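Local coordinates for protein succinate dehydrogenase subunit B (Mycolicibacterium smegmatis MC2 51, PDB 6LUM) that probably carries electrons from the flavoprotein subunit through its three iron-sulfur clusters to the membrane-anchor subunits of succinate dehydrogenase, at residues 28-36 / 123-131; 221-232 / 250-258. One frame throughout, in Å; residues are numbered along the deposited sequence.

In the fold
Starting from the N terminus, strand 27-32 enters the mixed sheet of the 2Fe-2S domain, and the chain then runs through 86 residues before 123-131 returns to the C-terminal end of strand 27-32. Contact 1 closes that loop, joining the strand's exit to a small two-stranded hairpin. Further on, in the part of the chain that holds the 3Fe-4S and 4Fe-4S clusters, contact 2 closes a much shorter loop of 17 residues, which includes helix 235-239, and sets the segment after helix 214-221 against helix 246-258. The two loops follow in series, neither nesting nor crossing. The centres of the two contacts lie about 33 Å apart. Each cluster-binding part of the subunit holds one of them.

Contact 1: residues 28-36 / 123-131; sequences LKIARFNPE and LPVEKDLVV
I30 puts its CG2 branch against the two methyls of L129, 4.1 Å from L129 CD2, the two side chains crossing at about a right angle. With CG2 anti to the backbone N, this branch is the one that faces L129, and the pair joins a core that includes I117 and L60. At R32 the contact turns polar. Bends at chi2 and chi3 fold the chain back, so that R32 NE makes a salt bridge of 3.5 Å to D128 OD1, which lies in the guanidinium plane at its edge, although that plane and the carboxylate stand 75° apart. K127 NZ, in the same segment as D128, is 3.6 Å from D128 OD1, making a three-residue network, while D68 takes R32 NH1 and the backbone of T72 binds D128 OD2.

K127 and D128 begin the type II turn K127-V130 of a hairpin whose strand 125-127 carries a classic beta bulge, E126 and K127 facing V130. Strand 27-32 has ended here: F33 O receives no hydrogen bond from D128 N but a CA-H...O contact from K127 CA, at 3.5 Å. The F33 ring brings CD2 to 3.9 Å from V125 CG1, and E126 O lies near the ring plane at its edge. The N34 and K127 side chains lie side by side, N34 OD1 3.8 Å from K127 CE. P35 rests its CB 3.3 Å from E126 O and its CD 3.6 Å from K127 CG, where R500 and Y501 of subunit A also pack.

Contact 2: residues 221-232 / 250-258; sequences LNEVDGVWRCRT and IQEVKRALM. With F3S (Fe3-s4 cluster), chain B; HEM (protoporphyrin IX containing Fe), chain C.
V227 and L257 carry the apolar packing, sliding past each other in opposite directions with V227 CG1 3.7 Å from L257 CD1. CG1 stands between the backbone N and the carbonyl carbon (chi1 78°), which leaves CG2 anti to N and facing I250, 3.6 Å from I250 CG2. V253, between I250 and L257, fills the middle of the row; its side chain crosses that of L221 at about a right angle, V253 CG1 to L221 CD1 3.8 Å.

The W228 benzo atoms CZ2 and CZ3 reach L257 CD1 and K254 CG, while V227 CG1, within the segment, backs one indole face. A nearly straight hydrogen bond from W228 NE1 to N222 OD1 (2.9 Å, 172°) helps to fix the ring: OD1 lies in its plane, but NE1 is 41° above the amide plane, not on a lone pair. N222 ND2 also touches L257 CD2.

The extended K254 chain brings NZ to 3.7 Å from C230 O, too long for a hydrogen bond; D98 of subunit C is a long, weak ion partner.

C230 SG binds iron FE3 of the 3Fe-4S cluster at 2.1 Å, and R231 NE gives a weak hydrogen bond (3.3 Å) to haem O2D. One short segment thus touches both redox centres. R231 N, 3.3 Å from cluster S1, and T232 N, weakly hydrogen-bonded to C230 SG, would probably ease the sulfurs' negative charge.

Contact 1: residues 28-36 / 123-131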
loop_
_atom_site.group_PDB
_atom_site.type_symbol
_atom_site.label_atom_id
_atom_site.label_comp_id
_atom_site.label_asym_id
_atom_site.label_seq_id
_atom_site.Cartn_x
_atom_site.Cartn_y
_atom_site.Cartn_z
ATOM N N LEU J 28 35.402 36.702 -18.808
ATOM C CA LEU J 28 34.726 35.570 -18.192
ATOM C C LEU J 28 35.695 34.408 -18.082
ATOM O O LEU J 28 36.582 34.251 -18.923
ATOM C CB LEU J 28 33.504 35.134 -18.999
ATOM C CG LEU J 28 32.525 36.191 -19.495
ATOM C CD1 LEU J 28 31.549 35.548 -20.439
ATOM C CD2 LEU J 28 31.789 36.831 -18.352
ATOM N N LYS J 29 35.526 33.596 -17.050
ATOM C CA LYS J 29 36.345 32.410 -16.838
ATOM C C LYS J 29 35.417 31.213 -16.740
ATOM O O LYS J 29 34.946 30.878 -15.654
ATOM C CB LYS J 29 37.195 32.540 -15.585
ATOM C CG LYS J 29 38.582 33.077 -15.825
ATOM C CD LYS J 29 39.379 33.078 -14.549
ATOM C CE LYS J 29 39.553 31.674 -14.025
ATOM N NZ LYS J 29 40.326 31.666 -12.755
ATOM N N ILE J 30 35.158 30.572 -17.842
ATOM C CA ILE J 30 34.258 29.433 -17.848
ATOM C C ILE J 30 35.055 28.223 -17.402
ATOM O O ILE J 30 36.273 28.182 -17.567
ATOM C CB ILE J 30 33.646 29.219 -19.240
ATOM C CG1 ILE J 30 33.103 30.524 -19.800
ATOM C CG2 ILE J 30 32.495 28.260 -19.154
ATOM C CD1 ILE J 30 31.988 31.077 -19.029
ATOM N N ALA J 31 34.378 27.242 -16.820
ATOM C CA ALA J 31 35.018 25.988 -16.438
ATOM C C ALA J 31 34.587 24.926 -17.433
ATOM O O ALA J 31 33.617 24.201 -17.217
ATOM C CB ALA J 31 34.652 25.607 -15.015
ATOM N N ARG J 32 35.318 24.825 -18.537
ATOM C CA ARG J 32 34.928 23.942 -19.620
ATOM C C ARG J 32 35.206 22.492 -19.266
ATOM O O ARG J 32 36.159 22.175 -18.549
ATOM C CB ARG J 32 35.670 24.309 -20.900
ATOM C CG ARG J 32 35.735 25.795 -21.172
ATOM C CD ARG J 32 34.407 26.323 -21.671
ATOM N NE ARG J 32 33.892 25.523 -22.772
ATOM C CZ ARG J 32 34.243 25.688 -24.038
ATOM N NH1 ARG J 32 35.109 26.628 -24.373
ATOM N NH2 ARG J 32 33.726 24.913 -24.973
ATOM N N PHE J 33 34.359 21.611 -19.788
ATOM C CA PHE J 33 34.502 20.171 -19.611
ATOM C C PHE J 33 33.789 19.499 -20.768
ATOM O O PHE J 33 32.567 19.604 -20.876
ATOM C CB PHE J 33 33.910 19.720 -18.285
ATOM C CG PHE J 33 33.623 18.247 -18.216
ATOM C CD1 PHE J 33 34.620 17.349 -17.904
ATOM C CD2 PHE J 33 32.356 17.762 -18.444
ATOM C CE1 PHE J 33 34.353 15.998 -17.837
ATOM C CE2 PHE J 33 32.090 16.415 -18.379
ATOM C CZ PHE J 33 33.087 15.535 -18.075
ATOM N N ASN J 34 34.531 18.825 -21.616
ATOM C CA ASN J 34 33.972 18.134 -22.768
ATOM C C ASN J 34 33.741 16.680 -22.410
ATOM O O ASN J 34 34.665 16.024 -21.920
ATOM C CB ASN J 34 34.922 18.238 -23.954
ATOM C CG ASN J 34 34.202 18.313 -25.282
ATOM O OD1 ASN J 34 32.996 18.120 -25.364
ATOM N ND2 ASN J 34 34.947 18.613 -26.332
ATOM N N PRO J 35 32.552 16.137 -22.607
ATOM C CA PRO J 35 32.270 14.794 -22.094
ATOM C C PRO J 35 32.856 13.683 -22.939
ATOM O O PRO J 35 33.061 12.575 -22.437
ATOM C CB PRO J 35 30.741 14.739 -22.108
ATOM C CG PRO J 35 30.373 15.611 -23.223
ATOM C CD PRO J 35 31.364 16.734 -23.231
ATOM N N GLU J 36 33.104 13.940 -24.218
ATOM C CA GLU J 36 33.616 12.876 -25.068
ATOM C C GLU J 36 34.890 13.230 -25.814
ATOM O O GLU J 36 35.777 12.381 -25.918
ATOM C CB GLU J 36 32.555 12.439 -26.091
ATOM C CG GLU J 36 32.243 13.470 -27.159
ATOM C CD GLU J 36 31.260 12.967 -28.185
ATOM O OE1 GLU J 36 30.764 11.834 -28.022
ATOM O OE2 GLU J 36 30.998 13.694 -29.163
ATOM N N LEU J 123 25.590 17.831 -8.505
ATOM C CA LEU J 123 24.953 17.055 -9.544
ATOM C C LEU J 123 25.969 16.704 -10.621
ATOM O O LEU J 123 26.913 17.460 -10.852
ATOM C CB LEU J 123 23.786 17.832 -10.164
ATOM C CG LEU J 123 22.642 18.259 -9.253
ATOM C CD1 LEU J 123 21.839 19.318 -9.918
ATOM C CD2 LEU J 123 21.767 17.095 -8.941
ATOM N N PRO J 124 25.804 15.566 -11.293
ATOM C CA PRO J 124 26.797 15.122 -12.283
ATOM C C PRO J 124 26.848 16.049 -13.487
ATOM O O PRO J 124 25.842 16.270 -14.158
ATOM C CB PRO J 124 26.302 13.727 -12.675
ATOM C CG PRO J 124 25.380 13.326 -11.594
ATOM C CD PRO J 124 24.752 14.563 -11.091
ATOM N N VAL J 125 28.036 16.575 -13.772
ATOM C CA VAL J 125 28.212 17.440 -14.929
ATOM C C VAL J 125 28.108 16.617 -16.203
ATOM O O VAL J 125 28.629 15.498 -16.283
ATOM C CB VAL J 125 29.562 18.164 -14.836
ATOM C CG1 VAL J 125 29.721 19.127 -15.956
ATOM C CG2 VAL J 125 29.660 18.892 -13.529
ATOM N N GLU J 126 27.423 17.160 -17.210
ATOM C CA GLU J 126 27.296 16.512 -18.506
ATOM C C GLU J 126 28.069 17.212 -19.604
ATOM O O GLU J 126 28.528 16.552 -20.532
ATOM C CB GLU J 126 25.825 16.425 -18.913
ATOM C CG GLU J 126 24.995 15.559 -18.001
ATOM C CD GLU J 126 25.406 14.103 -18.044
ATOM O OE1 GLU J 126 24.799 13.332 -18.813
ATOM O OE2 GLU J 126 26.338 13.721 -17.308
ATOM N N LYS J 127 28.212 18.526 -19.523
ATOM C CA LYS J 127 29.076 19.305 -20.392
ATOM C C LYS J 127 29.379 20.590 -19.637
ATOM O O LYS J 127 29.077 20.697 -18.445
ATOM C CB LYS J 127 28.408 19.532 -21.755
ATOM C CG LYS J 127 29.374 19.738 -22.894
ATOM C CD LYS J 127 28.782 19.253 -24.184
ATOM C CE LYS J 127 29.598 19.716 -25.358
ATOM N NZ LYS J 127 29.781 21.180 -25.342
ATOM N N ASP J 128 29.967 21.561 -20.304
ATOM C CA ASP J 128 30.208 22.823 -19.626
ATOM C C ASP J 128 28.899 23.471 -19.218
ATOM O O ASP J 128 27.992 23.611 -20.033
ATOM C CB ASP J 128 31.015 23.737 -20.531
ATOM C CG ASP J 128 30.580 23.646 -21.957
ATOM O OD1 ASP J 128 31.348 23.081 -22.763
ATOM O OD2 ASP J 128 29.486 24.138 -22.283
ATOM N N LEU J 129 28.786 23.817 -17.941
ATOM C CA LEU J 129 27.653 24.513 -17.341
ATOM C C LEU J 129 26.339 23.758 -17.451
ATOM O O LEU J 129 25.299 24.303 -17.093
ATOM C CB LEU J 129 27.472 25.912 -17.933
ATOM C CG LEU J 129 28.706 26.778 -18.102
ATOM C CD1 LEU J 129 28.334 28.077 -18.749
ATOM C CD2 LEU J 129 29.338 27.026 -16.784
ATOM N N VAL J 130 26.345 22.514 -17.911
ATOM C CA VAL J 130 25.144 21.691 -17.972
ATOM C C VAL J 130 25.322 20.540 -16.997
ATOM O O VAL J 130 26.341 19.846 -17.037
ATOM C CB VAL J 130 24.881 21.168 -19.393
ATOM C CG1 VAL J 130 23.841 20.107 -19.360
ATOM C CG2 VAL J 130 24.426 22.271 -20.275
ATOM N N VAL J 131 24.351 20.337 -16.117
ATOM C CA VAL J 131 24.422 19.259 -15.147
ATOM C C VAL J 131 23.246 18.322 -15.365
ATOM O O VAL J 131 22.353 18.581 -16.165
ATOM C CB VAL J 131 24.451 19.768 -13.699
ATOM C CG1 VAL J 131 25.554 20.775 -13.526
ATOM C CG2 VAL J 131 23.137 20.365 -13.335
#

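Contact 2: residues 221-232 / 250-258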
loop_
_atom_site.group_PDB
_atom_site.type_symbol
_atom_site.label_atom_id
_atom_site.label_comp_id
_atom_site.label_asym_id
_atom_site.label_seq_id
_atom_site.Cartn_x
_atom_site.Cartn_y
_atom_site.Cartn_z
ATOM N N LEU J 221 9.625 12.338 5.698
ATOM C CA LEU J 221 10.630 13.306 6.118
ATOM C C LEU J 221 11.207 13.018 7.496
ATOM O O LEU J 221 12.162 13.684 7.898
ATOM C CB LEU J 221 10.034 14.712 6.104
ATOM C CG LEU J 221 9.702 15.285 4.730
ATOM C CD1 LEU J 221 9.030 16.617 4.867
ATOM C CD2 LEU J 221 10.945 15.417 3.896
ATOM N N ASN J 222 10.662 12.048 8.224
ATOM C CA ASN J 222 11.098 11.713 9.573
ATOM C C ASN J 222 12.112 10.578 9.592
ATOM O O ASN J 222 12.186 9.833 10.569
ATOM C CB ASN J 222 9.893 11.347 10.436
ATOM C CG ASN J 222 10.160 11.499 11.912
ATOM O OD1 ASN J 222 11.301 11.595 12.339
ATOM N ND2 ASN J 222 9.105 11.505 12.706
ATOM N N GLU J 223 12.887 10.411 8.534
ATOM C CA GLU J 223 13.861 9.338 8.521
ATOM C C GLU J 223 15.243 9.877 8.863
ATOM O O GLU J 223 15.417 11.037 9.240
ATOM C CB GLU J 223 13.879 8.634 7.172
ATOM C CG GLU J 223 13.866 9.564 5.990
ATOM C CD GLU J 223 13.491 8.857 4.708
ATOM O OE1 GLU J 223 13.044 7.694 4.781
ATOM O OE2 GLU J 223 13.648 9.458 3.624
ATOM N N VAL J 224 16.248 9.012 8.725
ATOM C CA VAL J 224 17.611 9.400 9.063
ATOM C C VAL J 224 18.138 10.438 8.086
ATOM O O VAL J 224 18.931 11.306 8.466
ATOM C CB VAL J 224 18.516 8.157 9.116
ATOM C CG1 VAL J 224 18.593 7.498 7.758
ATOM C CG2 VAL J 224 19.904 8.534 9.597
ATOM N N ASP J 225 17.706 10.384 6.828
ATOM C CA ASP J 225 18.136 11.320 5.799
ATOM C C ASP J 225 17.021 12.278 5.412
ATOM O O ASP J 225 16.935 12.712 4.267
ATOM C CB ASP J 225 18.632 10.573 4.569
ATOM C CG ASP J 225 17.547 9.765 3.916
ATOM O OD1 ASP J 225 17.243 8.666 4.421
ATOM O OD2 ASP J 225 16.992 10.223 2.900
ATOM N N GLY J 226 16.163 12.606 6.363
ATOM C CA GLY J 226 15.061 13.497 6.108
ATOM C C GLY J 226 15.371 14.888 6.585
ATOM O O GLY J 226 16.369 15.474 6.179
ATOM N N VAL J 227 14.536 15.421 7.470
ATOM C CA VAL J 227 14.631 16.828 7.820
ATOM C C VAL J 227 15.573 17.066 8.986
ATOM O O VAL J 227 15.901 18.220 9.279
ATOM C CB VAL J 227 13.218 17.370 8.106
ATOM C CG1 VAL J 227 12.752 16.966 9.469
ATOM C CG2 VAL J 227 13.144 18.845 7.898
ATOM N N TRP J 228 16.042 16.013 9.646
ATOM C CA TRP J 228 16.918 16.135 10.801
ATOM C C TRP J 228 18.380 16.266 10.427
ATOM O O TRP J 228 19.214 16.405 11.321
ATOM C CB TRP J 228 16.753 14.933 11.730
ATOM C CG TRP J 228 15.356 14.641 12.110
ATOM C CD1 TRP J 228 14.662 13.524 11.819
ATOM C CD2 TRP J 228 14.478 15.476 12.858
ATOM N NE1 TRP J 228 13.402 13.606 12.327
ATOM C CE2 TRP J 228 13.266 14.803 12.972
ATOM C CE3 TRP J 228 14.597 16.735 13.433
ATOM C CZ2 TRP J 228 12.189 15.338 13.642
ATOM C CZ3 TRP J 228 13.531 17.257 14.090
ATOM C CH2 TRP J 228 12.345 16.568 14.195
ATOM N N ARG J 229 18.712 16.204 9.143
ATOM C CA ARG J 229 20.070 16.405 8.671
ATOM C C ARG J 229 20.368 17.849 8.325
ATOM O O ARG J 229 21.483 18.149 7.914
ATOM C CB ARG J 229 20.337 15.540 7.451
ATOM C CG ARG J 229 20.300 14.080 7.732
ATOM C CD ARG J 229 21.006 13.295 6.662
ATOM N NE ARG J 229 22.376 13.734 6.469
ATOM C CZ ARG J 229 23.221 13.160 5.626
ATOM N NH1 ARG J 229 22.830 12.125 4.909
ATOM N NH2 ARG J 229 24.452 13.618 5.497
ATOM N N CYS J 230 19.405 18.740 8.454
ATOM C CA CYS J 230 19.672 20.148 8.242
ATOM C C CYS J 230 20.504 20.671 9.396
ATOM O O CYS J 230 20.090 20.586 10.553
ATOM C CB CYS J 230 18.364 20.920 8.125
ATOM S SG CYS J 230 18.542 22.668 7.843
ATOM N N ARG J 231 21.684 21.199 9.091
ATOM C CA ARG J 231 22.559 21.777 10.096
ATOM C C ARG J 231 22.329 23.261 10.275
ATOM O O ARG J 231 23.230 23.971 10.719
ATOM C CB ARG J 231 24.012 21.494 9.744
ATOM C CG ARG J 231 24.351 20.021 9.731
ATOM C CD ARG J 231 24.687 19.498 11.111
ATOM N NE ARG J 231 23.506 19.271 11.928
ATOM C CZ ARG J 231 22.845 18.127 11.979
ATOM N NH1 ARG J 231 23.253 17.098 11.264
ATOM N NH2 ARG J 231 21.776 18.015 12.741
ATOM N N THR J 232 21.137 23.738 9.940
ATOM C CA THR J 232 20.722 25.125 10.123
ATOM C C THR J 232 21.732 26.090 9.521
ATOM O O THR J 232 21.997 27.167 10.046
ATOM C CB THR J 232 20.467 25.431 11.591
ATOM O OG1 THR J 232 19.611 24.423 12.122
ATOM C CG2 THR J 232 19.713 26.702 11.723
ATOM N N ILE J 250 11.799 24.616 6.404
ATOM C CA ILE J 250 12.370 23.433 7.046
ATOM C C ILE J 250 12.107 23.456 8.544
ATOM O O ILE J 250 11.826 22.422 9.155
ATOM C CB ILE J 250 13.871 23.330 6.736
ATOM C CG1 ILE J 250 14.078 23.186 5.237
ATOM C CG2 ILE J 250 14.468 22.155 7.435
ATOM C CD1 ILE J 250 15.458 23.309 4.819
ATOM N N GLN J 251 12.182 24.635 9.158
ATOM C CA GLN J 251 11.917 24.743 10.586
ATOM C C GLN J 251 10.471 24.414 10.903
ATOM O O GLN J 251 10.182 23.763 11.908
ATOM C CB GLN J 251 12.249 26.138 11.088
ATOM C CG GLN J 251 12.095 26.255 12.571
ATOM C CD GLN J 251 11.422 27.522 13.009
ATOM O OE1 GLN J 251 10.461 27.970 12.400
ATOM N NE2 GLN J 251 11.915 28.103 14.085
ATOM N N GLU J 252 9.540 24.880 10.075
ATOM C CA GLU J 252 8.137 24.575 10.316
ATOM C C GLU J 252 7.856 23.094 10.173
ATOM O O GLU J 252 7.035 22.550 10.911
ATOM C CB GLU J 252 7.256 25.368 9.371
ATOM C CG GLU J 252 7.356 26.847 9.572
ATOM C CD GLU J 252 6.311 27.600 8.794
ATOM O OE1 GLU J 252 5.291 26.986 8.433
ATOM O OE2 GLU J 252 6.502 28.805 8.543
ATOM N N VAL J 253 8.531 22.415 9.251
ATOM C CA VAL J 253 8.360 20.966 9.177
ATOM C C VAL J 253 8.948 20.287 10.411
ATOM O O VAL J 253 8.372 19.337 10.954
ATOM C CB VAL J 253 8.970 20.415 7.882
ATOM C CG1 VAL J 253 8.873 18.923 7.869
ATOM C CG2 VAL J 253 8.257 20.987 6.692
ATOM N N LYS J 254 10.096 20.770 10.888
ATOM C CA LYS J 254 10.676 20.218 12.109
ATOM C C LYS J 254 9.742 20.387 13.294
ATOM O O LYS J 254 9.586 19.474 14.105
ATOM C CB LYS J 254 12.006 20.894 12.412
ATOM C CG LYS J 254 13.205 20.226 11.828
ATOM C CD LYS J 254 14.328 21.206 11.780
ATOM C CE LYS J 254 15.610 20.556 11.398
ATOM N NZ LYS J 254 16.680 21.562 11.421
ATOM N N ARG J 255 9.127 21.555 13.425
ATOM C CA ARG J 255 8.246 21.795 14.558
ATOM C C ARG J 255 6.941 21.032 14.425
ATOM O O ARG J 255 6.360 20.634 15.433
ATOM C CB ARG J 255 7.988 23.282 14.709
ATOM C CG ARG J 255 9.151 24.000 15.310
ATOM C CD ARG J 255 9.063 25.464 15.076
ATOM N NE ARG J 255 7.838 26.015 15.619
ATOM C CZ ARG J 255 7.712 26.450 16.861
ATOM N NH1 ARG J 255 8.737 26.393 17.685
ATOM N NH2 ARG J 255 6.560 26.939 17.279
ATOM N N ALA J 256 6.467 20.807 13.202
ATOM C CA ALA J 256 5.326 19.929 13.006
ATOM C C ALA J 256 5.646 18.488 13.347
ATOM O O ALA J 256 4.734 17.724 13.651
ATOM C CB ALA J 256 4.841 20.010 11.567
ATOM N N LEU J 257 6.911 18.090 13.269
ATOM C CA LEU J 257 7.279 16.751 13.720
ATOM C C LEU J 257 7.510 16.691 15.224
ATOM O O LEU J 257 7.286 15.644 15.834
ATOM C CB LEU J 257 8.525 16.269 12.987
ATOM C CG LEU J 257 8.322 15.689 11.597
ATOM C CD1 LEU J 257 9.642 15.519 10.921
ATOM C CD2 LEU J 257 7.628 14.372 11.698
ATOM N N MET J 258 7.970 17.783 15.833
ATOM C CA MET J 258 8.134 17.820 17.284
ATOM C C MET J 258 6.788 17.821 17.990
ATOM O O MET J 258 6.531 16.986 18.859
ATOM C CB MET J 258 8.922 19.053 17.708
ATOM C CG MET J 258 10.409 18.950 17.596
ATOM S SD MET J 258 11.115 20.585 17.345
ATOM C CE MET J 258 10.429 21.460 18.736
HETATM FE FE1 F3S B . 21.503 23.094 3.909
HETATM FE FE3 F3S B . 19.854 23.488 6.431
HETATM FE FE4 F3S B . 19.589 25.423 4.135
HETATM S S1 F3S B . 21.598 22.231 5.923
HETATM S S2 F3S B . 21.359 25.030 2.893
HETATM S S3 F3S B . 19.368 23.266 4.319
HETATM S S4 F3S B . 19.063 25.533 6.270
HETATM C CHA HEM C . 26.645 19.877 18.519
HETATM C CHB HEM C . 30.315 18.338 21.185
HETATM C CHC HEM C . 29.037 21.619 24.452
HETATM C CHD HEM C . 25.201 22.993 21.927
HETATM C C1A HEM C . 27.804 19.260 18.902
HETATM C C2A HEM C . 28.662 18.452 18.075
HETATM C C3A HEM C . 29.668 18.030 18.813
HETATM C C4A HEM C . 29.486 18.550 20.131
HETATM C CMA HEM C . 30.834 17.141 18.370
HETATM C CAA HEM C . 28.457 18.134 16.592
HETATM C CBA HEM C . 28.618 19.393 15.768
HETATM C CGA HEM C . 27.986 19.146 14.437
HETATM O O1A HEM C . 28.127 20.003 13.546
HETATM O O2A HEM C . 27.334 18.095 14.271
HETATM C C1B HEM C . 30.207 19.042 22.339
HETATM C C2B HEM C . 30.893 18.736 23.552
HETATM C C3B HEM C . 30.526 19.668 24.430
HETATM C C4B HEM C . 29.602 20.552 23.813
HETATM C CMB HEM C . 31.862 17.549 23.694
HETATM C CAB HEM C . 30.901 19.877 25.891
HETATM C CBB HEM C . 31.456 18.888 26.563
HETATM C C1C HEM C . 27.925 22.298 24.051
HETATM C C2C HEM C . 27.340 23.399 24.744
HETATM C C3C HEM C . 26.277 23.790 24.071
HETATM C C4C HEM C . 26.154 22.952 22.905
HETATM C CMC HEM C . 27.865 24.015 26.046
HETATM C CAC HEM C . 25.395 24.960 24.518
HETATM C CBC HEM C . 24.223 25.234 23.959
HETATM C C1D HEM C . 25.215 22.195 20.815
HETATM C C2D HEM C . 24.156 22.042 19.853
HETATM C C3D HEM C . 24.570 21.187 18.935
HETATM C C4D HEM C . 25.897 20.760 19.257
HETATM C CMD HEM C . 22.786 22.736 19.880
HETATM C CAD HEM C . 23.788 20.715 17.715
HETATM C CBD HEM C . 24.387 21.420 16.520
HETATM C CGD HEM C . 23.632 20.996 15.310
HETATM O O1D HEM C . 22.853 20.024 15.435
HETATM O O2D HEM C . 23.810 21.631 14.245
HETATM N NA HEM C . 28.340 19.306 20.164
HETATM N NB HEM C . 29.416 20.150 22.520
HETATM N NC HEM C . 27.185 22.046 22.927
HETATM N ND HEM C . 26.265 21.391 20.422
HETATM FE FE HEM C . 27.760 20.665 21.550
#